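Local coordinates for cobalamin biosynthesis protein CobN (Mycobacterium tuberculosis, PDB 7C6O) that is the large, catalytic subunit of cobaltochelatase and probably takes part in inserting cobalt into the corrin ring during cobalamin biosynthesis, at residues A397-Y407 / I808-D816; L581-V592 / A605-P615. All blocks are in the same frame, centred on the assembly; numbering follows the deposited sequence.

Contact 1: residues A397-Y407 / I808-D816; sequences ALLQAMRQRGY and IEQVLRALD
Leu812 reaches from helix 808-815 toward the last turns of helix 397-405 and touches three residues there, Met402, Arg405 and Tyr407. Leu812 CB lies 4.1 Å from Arg405 NH1. With chi1 at -64°, Leu812 CG stands anti to the carbonyl carbon, and the two methyls then part: CD2 meets Met402 CG at 3.7 Å and the Tyr407 ring obliquely, while CD1 sits over one face of the Arg405 guanidinium, 3.8 Å from CZ. That guanidinium also offers its edge to Glu809. Arg405 NH2 gives Glu809 OE2 a bond of 2.9 Å on the syn lone pair, NH1 to OE1 is weak, and the two planes, 12° apart, make a nearly coplanar salt bridge. The helices cross at -56° with their axes 10.3 Å apart, and both pack against strand 369-373 of a mixed sheet, where Met402 of one and Leu815 of the other touch Val369, as does Tyr407 just past the first helix. One turn before Leu812, Ile808 spreads its two branches along the other helix, CG2 3.5 Å from Ala401 CB and CD1 on Ala397 CB. Leu398 CD1 fits against Val811 CG1. Past the Schellman motif at Gly406, Tyr407 OH comes within 3.4 Å of Leu815 CB and donates to a water, which in turn donates to Leu812 O and Asp816 OD1.

Contact 2: residues L581-V592 / A605-P615; sequences LGDLPLIYPFLV and AHAVLVDHLIP
Strands 586-591 and 608-612 are the two parallel strands of a beta-alpha-beta unit whose helix, 595-604, lies between them in sequence. The register pairs Ile587 with Val608 through Leu591 with His612, and the backbone bonds switch direction in the parallel manner: Val608 N donates to Leu586 O, Tyr588 N to Val608 O, Val610 N to Tyr588 O, and so on to Val592 N and His612 O. Between these bonds CA-H groups also approach carbonyls, Pro589 CA lying 3.1 Å from Val610 O. Ahead of the paired residues, His606 ties the two incoming loops together. His606 NE2 donates to Leu584 O at 2.7 Å, almost straight at 176° and in the ring plane, although it approaches from above the carbonyl plane. Leu581 CD2 packs obliquely on the same ring, 3.4 Å from His606 CE1. A water accepts from Leu586 N and donates to His606 O, joining the segments just ahead of the Val608 N to Leu586 O bond. On one face, Leu609 CD2 lies 3.7 Å from Tyr588 CB and also reaches the Phe590 ring obliquely; Tyr588 OH is held by Glu562 and Gly559. On the other, Ile587 CG2 runs alongside Val610 CG2, 4.1 Å away. At the far end His612, its chi1 of 68° setting CG between the backbone N and carbonyl carbon, turns back over the neighbouring strand: Leu591 CA stands 3.7 Å from the ring centroid in a CH-pi contact. His612 ND1 donates to Leu613 O at 2.9 Å, which helps fix the ring's rotation. Helix 595-604 covers the Tyr588, Leu609 and Phe590 face, and such a pair of adjacent parallel strands joined through a helix is the classic beta-alpha-beta crossover.

Overall arrangement
Contact 2 is wholly buried, its centre about 12 Å from the centre of the chain, whereas contact 1 lies about 26 Å out and is only partly buried. Their centres are about 15 Å apart, and helix 807-815 connects them, meeting 397-407 in contact 1 and lying on the sheet of contact 2, with Ile587 CD1 3.5 Å from Leu815 N and Val610 CG2 4.0 Å from Val811 CG2. The chemistry differs with the elements joined as well as with their depth. Alternating main-chain hydrogen bonds dominate between the buried strands, 608-612 being outermost in its sheet, and histidines serve the ends; the helices meet mainly through aliphatic side chains, bordered by water-bound Tyr407 and an ion pair of the exposed Arg405.

Contact 1: residues A397-Y407 / I808-D816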
loop_
_atom_site.group_PDB
_atom_site.type_symbol
_atom_site.label_atom_id
_atom_site.label_comp_id
_atom_site.label_asym_id
_atom_site.label_seq_id
_atom_site.Cartn_x
_atom_site.Cartn_y
_atom_site.Cartn_z
ATOM N N ALA A 397 -3.941 -17.962 -19.720
ATOM C CA ALA A 397 -3.931 -19.069 -18.769
ATOM C C ALA A 397 -5.142 -19.016 -17.848
ATOM O O ALA A 397 -5.709 -20.056 -17.494
ATOM C CB ALA A 397 -2.635 -19.055 -17.957
ATOM N N LEU A 398 -5.562 -17.809 -17.458
ATOM C CA LEU A 398 -6.755 -17.678 -16.627
ATOM C C LEU A 398 -8.003 -18.089 -17.398
ATOM O O LEU A 398 -8.844 -18.835 -16.884
ATOM C CB LEU A 398 -6.886 -16.244 -16.114
ATOM C CG LEU A 398 -8.186 -15.927 -15.370
ATOM C CD1 LEU A 398 -8.299 -16.760 -14.102
ATOM C CD2 LEU A 398 -8.283 -14.441 -15.049
ATOM N N LEU A 399 -8.139 -17.612 -18.638
ATOM C CA LEU A 399 -9.316 -17.945 -19.435
ATOM C C LEU A 399 -9.379 -19.439 -19.730
ATOM O O LEU A 399 -10.463 -20.033 -19.734
ATOM C CB LEU A 399 -9.314 -17.130 -20.729
ATOM C CG LEU A 399 -9.447 -15.624 -20.491
ATOM C CD1 LEU A 399 -9.270 -14.814 -21.767
ATOM C CD2 LEU A 399 -10.778 -15.325 -19.849
ATOM N N GLN A 400 -8.224 -20.063 -19.979
ATOM C CA GLN A 400 -8.194 -21.507 -20.192
ATOM C C GLN A 400 -8.631 -22.258 -18.941
ATOM O O GLN A 400 -9.388 -23.232 -19.025
ATOM C CB GLN A 400 -6.792 -21.946 -20.616
ATOM C CG GLN A 400 -6.403 -21.499 -22.010
ATOM C CD GLN A 400 -4.954 -21.798 -22.326
ATOM O OE1 GLN A 400 -4.164 -22.103 -21.433
ATOM N NE2 GLN A 400 -4.596 -21.712 -23.602
ATOM N N ALA A 401 -8.165 -21.818 -17.771
ATOM C CA ALA A 401 -8.570 -22.467 -16.529
ATOM C C ALA A 401 -10.052 -22.256 -16.252
ATOM O O ALA A 401 -10.730 -23.163 -15.756
ATOM C CB ALA A 401 -7.731 -21.947 -15.367
ATOM N N MET A 402 -10.572 -21.063 -16.561
ATOM C CA MET A 402 -12.000 -20.813 -16.381
ATOM C C MET A 402 -12.831 -21.707 -17.290
ATOM O O MET A 402 -13.845 -22.271 -16.857
ATOM C CB MET A 402 -12.316 -19.339 -16.640
ATOM C CG MET A 402 -11.817 -18.405 -15.550
ATOM S SD MET A 402 -12.036 -16.667 -15.965
ATOM C CE MET A 402 -13.821 -16.521 -15.937
ATOM N N ARG A 403 -12.421 -21.849 -18.554
ATOM C CA ARG A 403 -13.121 -22.754 -19.459
ATOM C C ARG A 403 -13.126 -24.175 -18.914
ATOM O O ARG A 403 -14.152 -24.864 -18.965
ATOM C CB ARG A 403 -12.480 -22.720 -20.847
ATOM C CG ARG A 403 -13.143 -23.659 -21.850
ATOM C CD ARG A 403 -12.285 -23.847 -23.091
ATOM N N GLN A 404 -11.989 -24.624 -18.376
ATOM C CA GLN A 404 -11.912 -25.973 -17.826
ATOM C C GLN A 404 -12.814 -26.134 -16.611
ATOM O O GLN A 404 -13.366 -27.217 -16.390
ATOM C CB GLN A 404 -10.464 -26.307 -17.466
ATOM C CG GLN A 404 -10.049 -27.719 -17.842
ATOM C CD GLN A 404 -9.626 -28.543 -16.644
ATOM O OE1 GLN A 404 -8.678 -28.195 -15.940
ATOM N NE2 GLN A 404 -10.332 -29.643 -16.404
ATOM N N ARG A 405 -12.982 -25.074 -15.819
ATOM C CA ARG A 405 -13.852 -25.103 -14.653
ATOM C C ARG A 405 -15.330 -25.039 -15.021
ATOM O O ARG A 405 -16.180 -25.294 -14.161
ATOM C CB ARG A 405 -13.486 -23.947 -13.714
ATOM C CG ARG A 405 -14.141 -23.983 -12.338
ATOM C CD ARG A 405 -13.959 -25.333 -11.662
ATOM N NE ARG A 405 -12.554 -25.709 -11.551
ATOM C CZ ARG A 405 -11.745 -25.288 -10.585
ATOM N NH1 ARG A 405 -12.202 -24.471 -9.644
ATOM N NH2 ARG A 405 -10.479 -25.682 -10.559
ATOM N N GLY A 406 -15.657 -24.717 -16.270
ATOM C CA GLY A 406 -17.032 -24.661 -16.717
ATOM C C GLY A 406 -17.559 -23.285 -17.069
ATOM O O GLY A 406 -18.753 -23.161 -17.364
ATOM N N TYR A 407 -16.720 -22.252 -17.042
ATOM C CA TYR A 407 -17.148 -20.931 -17.472
ATOM C C TYR A 407 -17.360 -20.907 -18.981
ATOM O O TYR A 407 -16.711 -21.635 -19.734
ATOM C CB TYR A 407 -16.114 -19.871 -17.087
ATOM C CG TYR A 407 -16.047 -19.556 -15.610
ATOM C CD1 TYR A 407 -15.308 -20.348 -14.741
ATOM C CD2 TYR A 407 -16.712 -18.455 -15.088
ATOM C CE1 TYR A 407 -15.243 -20.057 -13.390
ATOM C CE2 TYR A 407 -16.651 -18.154 -13.742
ATOM C CZ TYR A 407 -15.916 -18.957 -12.898
ATOM O OH TYR A 407 -15.859 -18.655 -11.559
ATOM N N ILE A 808 -3.828 -19.187 -9.956
ATOM C CA ILE A 808 -5.046 -19.169 -10.759
ATOM C C ILE A 808 -6.173 -19.884 -10.025
ATOM O O ILE A 808 -7.336 -19.463 -10.082
ATOM C CB ILE A 808 -4.777 -19.777 -12.147
ATOM C CG1 ILE A 808 -3.916 -18.824 -12.980
ATOM C CG2 ILE A 808 -6.079 -20.078 -12.864
ATOM C CD1 ILE A 808 -3.618 -19.324 -14.378
ATOM N N GLU A 809 -5.848 -20.959 -9.304
ATOM C CA GLU A 809 -6.861 -21.634 -8.499
ATOM C C GLU A 809 -7.468 -20.685 -7.474
ATOM O O GLU A 809 -8.676 -20.731 -7.213
ATOM C CB GLU A 809 -6.261 -22.859 -7.811
ATOM C CG GLU A 809 -7.280 -23.718 -7.072
ATOM C CD GLU A 809 -8.471 -24.084 -7.944
ATOM O OE1 GLU A 809 -9.615 -23.750 -7.565
ATOM O OE2 GLU A 809 -8.263 -24.693 -9.014
ATOM N N GLN A 810 -6.651 -19.798 -6.897
ATOM C CA GLN A 810 -7.172 -18.871 -5.898
ATOM C C GLN A 810 -8.033 -17.784 -6.529
ATOM O O GLN A 810 -8.962 -17.285 -5.886
ATOM C CB GLN A 810 -6.026 -18.256 -5.093
ATOM C CG GLN A 810 -5.378 -19.213 -4.097
ATOM C CD GLN A 810 -6.294 -19.577 -2.933
ATOM O OE1 GLN A 810 -7.315 -18.929 -2.701
ATOM N NE2 GLN A 810 -5.929 -20.617 -2.197
ATOM N N VAL A 811 -7.745 -17.399 -7.777
ATOM C CA VAL A 811 -8.654 -16.508 -8.494
ATOM C C VAL A 811 -10.002 -17.188 -8.699
ATOM O O VAL A 811 -11.059 -16.571 -8.528
ATOM C CB VAL A 811 -8.034 -16.061 -9.832
ATOM C CG1 VAL A 811 -9.059 -15.302 -10.665
ATOM C CG2 VAL A 811 -6.800 -15.202 -9.590
ATOM N N LEU A 812 -9.984 -18.476 -9.054
ATOM C CA LEU A 812 -11.230 -19.219 -9.211
ATOM C C LEU A 812 -11.963 -19.363 -7.881
ATOM O O LEU A 812 -13.194 -19.263 -7.835
ATOM C CB LEU A 812 -10.948 -20.591 -9.822
ATOM C CG LEU A 812 -10.369 -20.580 -11.239
ATOM C CD1 LEU A 812 -10.128 -21.996 -11.747
ATOM C CD2 LEU A 812 -11.289 -19.822 -12.180
ATOM N N ARG A 813 -11.227 -19.600 -6.790
ATOM C CA ARG A 813 -11.861 -19.656 -5.476
ATOM C C ARG A 813 -12.508 -18.323 -5.126
ATOM O O ARG A 813 -13.616 -18.285 -4.575
ATOM C CB ARG A 813 -10.841 -20.047 -4.402
ATOM C CG ARG A 813 -10.318 -21.475 -4.505
ATOM C CD ARG A 813 -9.516 -21.877 -3.261
ATOM N NE ARG A 813 -10.345 -21.935 -2.057
ATOM C CZ ARG A 813 -10.215 -21.124 -1.009
ATOM N NH1 ARG A 813 -9.273 -20.190 -0.997
ATOM N NH2 ARG A 813 -11.022 -21.254 0.037
ATOM N N ALA A 814 -11.829 -17.216 -5.437
ATOM C CA ALA A 814 -12.386 -15.900 -5.147
ATOM C C ALA A 814 -13.637 -15.638 -5.975
ATOM O O ALA A 814 -14.607 -15.055 -5.475
ATOM C CB ALA A 814 -11.335 -14.819 -5.398
ATOM N N LEU A 815 -13.633 -16.065 -7.243
ATOM C CA LEU A 815 -14.826 -15.956 -8.076
ATOM C C LEU A 815 -15.971 -16.798 -7.536
ATOM O O LEU A 815 -17.133 -16.534 -7.865
ATOM C CB LEU A 815 -14.505 -16.373 -9.511
ATOM C CG LEU A 815 -13.701 -15.381 -10.351
ATOM C CD1 LEU A 815 -13.147 -16.058 -11.595
ATOM C CD2 LEU A 815 -14.573 -14.193 -10.732
ATOM N N ASP A 816 -15.663 -17.804 -6.720
ATOM C CA ASP A 816 -16.649 -18.648 -6.065
ATOM C C ASP A 816 -17.033 -18.135 -4.685
ATOM O O ASP A 816 -17.773 -18.816 -3.969
ATOM C CB ASP A 816 -16.118 -20.075 -5.949
ATOM C CG ASP A 816 -16.994 -21.077 -6.652
ATOM O OD1 ASP A 816 -16.954 -21.125 -7.898
ATOM O OD2 ASP A 816 -17.725 -21.812 -5.954
HETATM O O HOH W 1 -14.808 -20.195 -9.900
#

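Contact 2: residues L581-V592 / A605-P615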
loop_
_atom_site.group_PDB
_atom_site.type_symbol
_atom_site.label_atom_id
_atom_site.label_comp_id
_atom_site.label_asym_id
_atom_site.label_seq_id
_atom_site.Cartn_x
_atom_site.Cartn_y
_atom_site.Cartn_z
ATOM N N LEU A 581 -17.446 1.747 -9.012
ATOM C CA LEU A 581 -17.403 0.312 -8.740
ATOM C C LEU A 581 -18.672 -0.211 -8.075
ATOM O O LEU A 581 -19.093 -1.339 -8.358
ATOM C CB LEU A 581 -16.188 -0.019 -7.869
ATOM C CG LEU A 581 -15.860 -1.502 -7.692
ATOM C CD1 LEU A 581 -15.689 -2.178 -9.049
ATOM C CD2 LEU A 581 -14.601 -1.669 -6.853
ATOM N N GLY A 582 -19.287 0.578 -7.196
ATOM C CA GLY A 582 -20.522 0.147 -6.554
ATOM C C GLY A 582 -20.329 -1.102 -5.713
ATOM O O GLY A 582 -19.349 -1.240 -4.974
ATOM N N ASP A 583 -21.279 -2.030 -5.831
ATOM C CA ASP A 583 -21.261 -3.286 -5.091
ATOM C C ASP A 583 -20.475 -4.391 -5.792
ATOM O O ASP A 583 -20.459 -5.524 -5.298
ATOM C CB ASP A 583 -22.693 -3.782 -4.844
ATOM C CG ASP A 583 -23.495 -2.855 -3.951
ATOM O OD1 ASP A 583 -22.889 -2.113 -3.151
ATOM O OD2 ASP A 583 -24.741 -2.879 -4.045
ATOM N N LEU A 584 -19.828 -4.100 -6.914
ATOM C CA LEU A 584 -19.183 -5.147 -7.709
ATOM C C LEU A 584 -18.010 -5.772 -6.966
ATOM O O LEU A 584 -17.085 -5.050 -6.565
ATOM C CB LEU A 584 -18.700 -4.578 -9.039
ATOM C CG LEU A 584 -19.743 -4.294 -10.115
ATOM C CD1 LEU A 584 -19.118 -3.474 -11.230
ATOM C CD2 LEU A 584 -20.310 -5.597 -10.658
ATOM N N PRO A 585 -17.998 -7.090 -6.759
ATOM C CA PRO A 585 -16.800 -7.734 -6.210
ATOM C C PRO A 585 -15.614 -7.533 -7.141
ATOM O O PRO A 585 -15.742 -7.610 -8.364
ATOM C CB PRO A 585 -17.201 -9.212 -6.114
ATOM C CG PRO A 585 -18.706 -9.196 -6.070
ATOM C CD PRO A 585 -19.108 -8.042 -6.940
ATOM N N LEU A 586 -14.454 -7.257 -6.549
ATOM C CA LEU A 586 -13.232 -6.988 -7.298
ATOM C C LEU A 586 -12.148 -7.962 -6.859
ATOM O O LEU A 586 -11.762 -7.984 -5.684
ATOM C CB LEU A 586 -12.773 -5.540 -7.101
ATOM C CG LEU A 586 -11.441 -5.124 -7.734
ATOM C CD1 LEU A 586 -11.466 -5.313 -9.244
ATOM C CD2 LEU A 586 -11.095 -3.679 -7.375
ATOM N N ILE A 587 -11.666 -8.764 -7.802
ATOM C CA ILE A 587 -10.593 -9.726 -7.577
ATOM C C ILE A 587 -9.388 -9.255 -8.376
ATOM O O ILE A 587 -9.519 -8.913 -9.557
ATOM C CB ILE A 587 -11.027 -11.144 -7.983
ATOM C CG1 ILE A 587 -12.276 -11.548 -7.194
ATOM C CG2 ILE A 587 -9.892 -12.136 -7.760
ATOM C CD1 ILE A 587 -13.053 -12.679 -7.817
ATOM N N TYR A 588 -8.219 -9.235 -7.740
ATOM C CA TYR A 588 -7.112 -8.394 -8.191
ATOM C C TYR A 588 -5.781 -9.118 -8.037
ATOM O O TYR A 588 -5.110 -8.997 -7.005
ATOM C CB TYR A 588 -7.105 -7.083 -7.405
ATOM C CG TYR A 588 -6.649 -5.844 -8.145
ATOM C CD1 TYR A 588 -5.651 -5.897 -9.110
ATOM C CD2 TYR A 588 -7.215 -4.608 -7.853
ATOM C CE1 TYR A 588 -5.235 -4.745 -9.769
ATOM C CE2 TYR A 588 -6.812 -3.460 -8.503
ATOM C CZ TYR A 588 -5.824 -3.531 -9.457
ATOM O OH TYR A 588 -5.432 -2.378 -10.094
ATOM N N PRO A 589 -5.366 -9.885 -9.046
ATOM C CA PRO A 589 -3.999 -10.428 -9.037
ATOM C C PRO A 589 -2.983 -9.298 -8.933
ATOM O O PRO A 589 -3.074 -8.295 -9.644
ATOM C CB PRO A 589 -3.902 -11.167 -10.375
ATOM C CG PRO A 589 -5.325 -11.523 -10.704
ATOM C CD PRO A 589 -6.151 -10.375 -10.195
ATOM N N PHE A 590 -2.021 -9.452 -8.024
ATOM C CA PHE A 590 -1.182 -8.319 -7.663
ATOM C C PHE A 590 0.211 -8.777 -7.262
ATOM O O PHE A 590 0.364 -9.754 -6.531
ATOM C CB PHE A 590 -1.812 -7.516 -6.521
ATOM C CG PHE A 590 -1.651 -6.039 -6.673
ATOM C CD1 PHE A 590 -0.468 -5.420 -6.310
ATOM C CD2 PHE A 590 -2.675 -5.273 -7.200
ATOM C CE1 PHE A 590 -0.313 -4.059 -6.464
ATOM C CE2 PHE A 590 -2.530 -3.909 -7.355
ATOM C CZ PHE A 590 -1.352 -3.300 -6.986
ATOM N N LEU A 591 1.222 -8.047 -7.727
ATOM C CA LEU A 591 2.607 -8.410 -7.454
ATOM C C LEU A 591 2.900 -8.361 -5.956
ATOM O O LEU A 591 2.568 -7.385 -5.278
ATOM C CB LEU A 591 3.541 -7.470 -8.213
ATOM C CG LEU A 591 5.043 -7.689 -8.052
ATOM C CD1 LEU A 591 5.446 -9.096 -8.487
ATOM C CD2 LEU A 591 5.812 -6.634 -8.836
ATOM N N VAL A 592 3.546 -9.417 -5.450
ATOM C CA VAL A 592 3.711 -9.591 -4.007
ATOM C C VAL A 592 4.601 -8.509 -3.399
ATOM O O VAL A 592 4.413 -8.130 -2.235
ATOM C CB VAL A 592 4.251 -11.005 -3.703
ATOM C CG1 VAL A 592 5.612 -11.226 -4.366
ATOM C CG2 VAL A 592 4.339 -11.242 -2.197
ATOM N N ALA A 605 -11.210 0.250 -3.018
ATOM C CA ALA A 605 -12.050 -0.464 -3.972
ATOM C C ALA A 605 -12.383 -1.872 -3.485
ATOM O O ALA A 605 -12.619 -2.772 -4.300
ATOM C CB ALA A 605 -11.384 -0.525 -5.351
ATOM N N HIS A 606 -12.415 -2.067 -2.160
ATOM C CA HIS A 606 -12.704 -3.333 -1.482
ATOM C C HIS A 606 -12.144 -4.557 -2.201
ATOM O O HIS A 606 -12.794 -5.607 -2.248
ATOM C CB HIS A 606 -14.216 -3.503 -1.270
ATOM C CG HIS A 606 -15.030 -3.425 -2.526
ATOM N ND1 HIS A 606 -15.661 -2.268 -2.931
ATOM C CD2 HIS A 606 -15.336 -4.364 -3.453
ATOM C CE1 HIS A 606 -16.311 -2.495 -4.058
ATOM N NE2 HIS A 606 -16.127 -3.758 -4.398
ATOM N N ALA A 607 -10.931 -4.447 -2.735
ATOM C CA ALA A 607 -10.389 -5.511 -3.565
ATOM C C ALA A 607 -10.014 -6.731 -2.731
ATOM O O ALA A 607 -9.567 -6.613 -1.587
ATOM C CB ALA A 607 -9.162 -5.017 -4.330
ATOM N N VAL A 608 -10.213 -7.908 -3.315
ATOM C CA VAL A 608 -9.626 -9.150 -2.825
ATOM C C VAL A 608 -8.408 -9.425 -3.693
ATOM O O VAL A 608 -8.541 -9.806 -4.861
ATOM C CB VAL A 608 -10.622 -10.317 -2.877
ATOM C CG1 VAL A 608 -9.937 -11.620 -2.475
ATOM C CG2 VAL A 608 -11.822 -10.045 -1.979
ATOM N N LEU A 609 -7.217 -9.212 -3.143
ATOM C CA LEU A 609 -5.999 -9.483 -3.889
ATOM C C LEU A 609 -5.733 -10.980 -3.953
ATOM O O LEU A 609 -6.074 -11.735 -3.040
ATOM C CB LEU A 609 -4.797 -8.786 -3.250
ATOM C CG LEU A 609 -4.880 -7.282 -2.991
ATOM C CD1 LEU A 609 -3.547 -6.776 -2.468
ATOM C CD2 LEU A 609 -5.298 -6.518 -4.243
ATOM N N VAL A 610 -5.127 -11.409 -5.056
ATOM C CA VAL A 610 -4.516 -12.730 -5.166
ATOM C C VAL A 610 -3.084 -12.458 -5.596
ATOM O O VAL A 610 -2.819 -12.248 -6.785
ATOM C CB VAL A 610 -5.234 -13.643 -6.166
ATOM C CG1 VAL A 610 -4.557 -15.009 -6.213
ATOM C CG2 VAL A 610 -6.702 -13.788 -5.805
ATOM N N ASP A 611 -2.157 -12.428 -4.643
ATOM C CA ASP A 611 -0.844 -11.940 -5.024
ATOM C C ASP A 611 -0.098 -12.996 -5.833
ATOM O O ASP A 611 -0.409 -14.190 -5.787
ATOM C CB ASP A 611 -0.037 -11.463 -3.807
ATOM C CG ASP A 611 0.279 -12.560 -2.803
ATOM O OD1 ASP A 611 0.038 -13.752 -3.067
ATOM O OD2 ASP A 611 0.788 -12.199 -1.719
ATOM N N HIS A 612 0.865 -12.531 -6.627
ATOM C CA HIS A 612 1.575 -13.405 -7.544
ATOM C C HIS A 612 3.078 -13.196 -7.423
ATOM O O HIS A 612 3.558 -12.181 -6.911
ATOM C CB HIS A 612 1.117 -13.208 -9.006
ATOM C CG HIS A 612 1.484 -11.882 -9.604
ATOM N ND1 HIS A 612 2.768 -11.569 -9.995
ATOM C CD2 HIS A 612 0.725 -10.804 -9.912
ATOM C CE1 HIS A 612 2.789 -10.348 -10.501
ATOM N NE2 HIS A 612 1.562 -9.861 -10.463
ATOM N N LEU A 613 3.811 -14.189 -7.916
ATOM C CA LEU A 613 5.250 -14.246 -7.738
ATOM C C LEU A 613 5.948 -13.119 -8.499
ATOM O O LEU A 613 5.433 -12.571 -9.477
ATOM C CB LEU A 613 5.774 -15.606 -8.205
ATOM C CG LEU A 613 7.206 -15.986 -7.827
ATOM C CD1 LEU A 613 7.378 -16.008 -6.316
ATOM C CD2 LEU A 613 7.567 -17.331 -8.430
ATOM N N ILE A 614 7.136 -12.771 -8.018
ATOM C CA ILE A 614 8.035 -11.847 -8.705
ATOM C C ILE A 614 8.454 -12.471 -10.033
ATOM O O ILE A 614 8.357 -13.697 -10.197
ATOM C CB ILE A 614 9.256 -11.522 -7.832
ATOM C CG1 ILE A 614 10.086 -12.786 -7.592
ATOM C CG2 ILE A 614 8.809 -10.905 -6.510
ATOM C CD1 ILE A 614 11.463 -12.517 -7.019
ATOM N N PRO A 615 8.916 -11.687 -11.003
ATOM C CA PRO A 615 9.437 -12.274 -12.244
ATOM C C PRO A 615 10.632 -13.165 -11.957
ATOM O O PRO A 615 11.272 -13.039 -10.902
ATOM C CB PRO A 615 9.842 -11.045 -13.078
ATOM C CG PRO A 615 9.967 -9.926 -12.095
ATOM C CD PRO A 615 8.954 -10.214 -11.031
HETATM O O HOH W 2 -14.309 -7.488 -3.614
#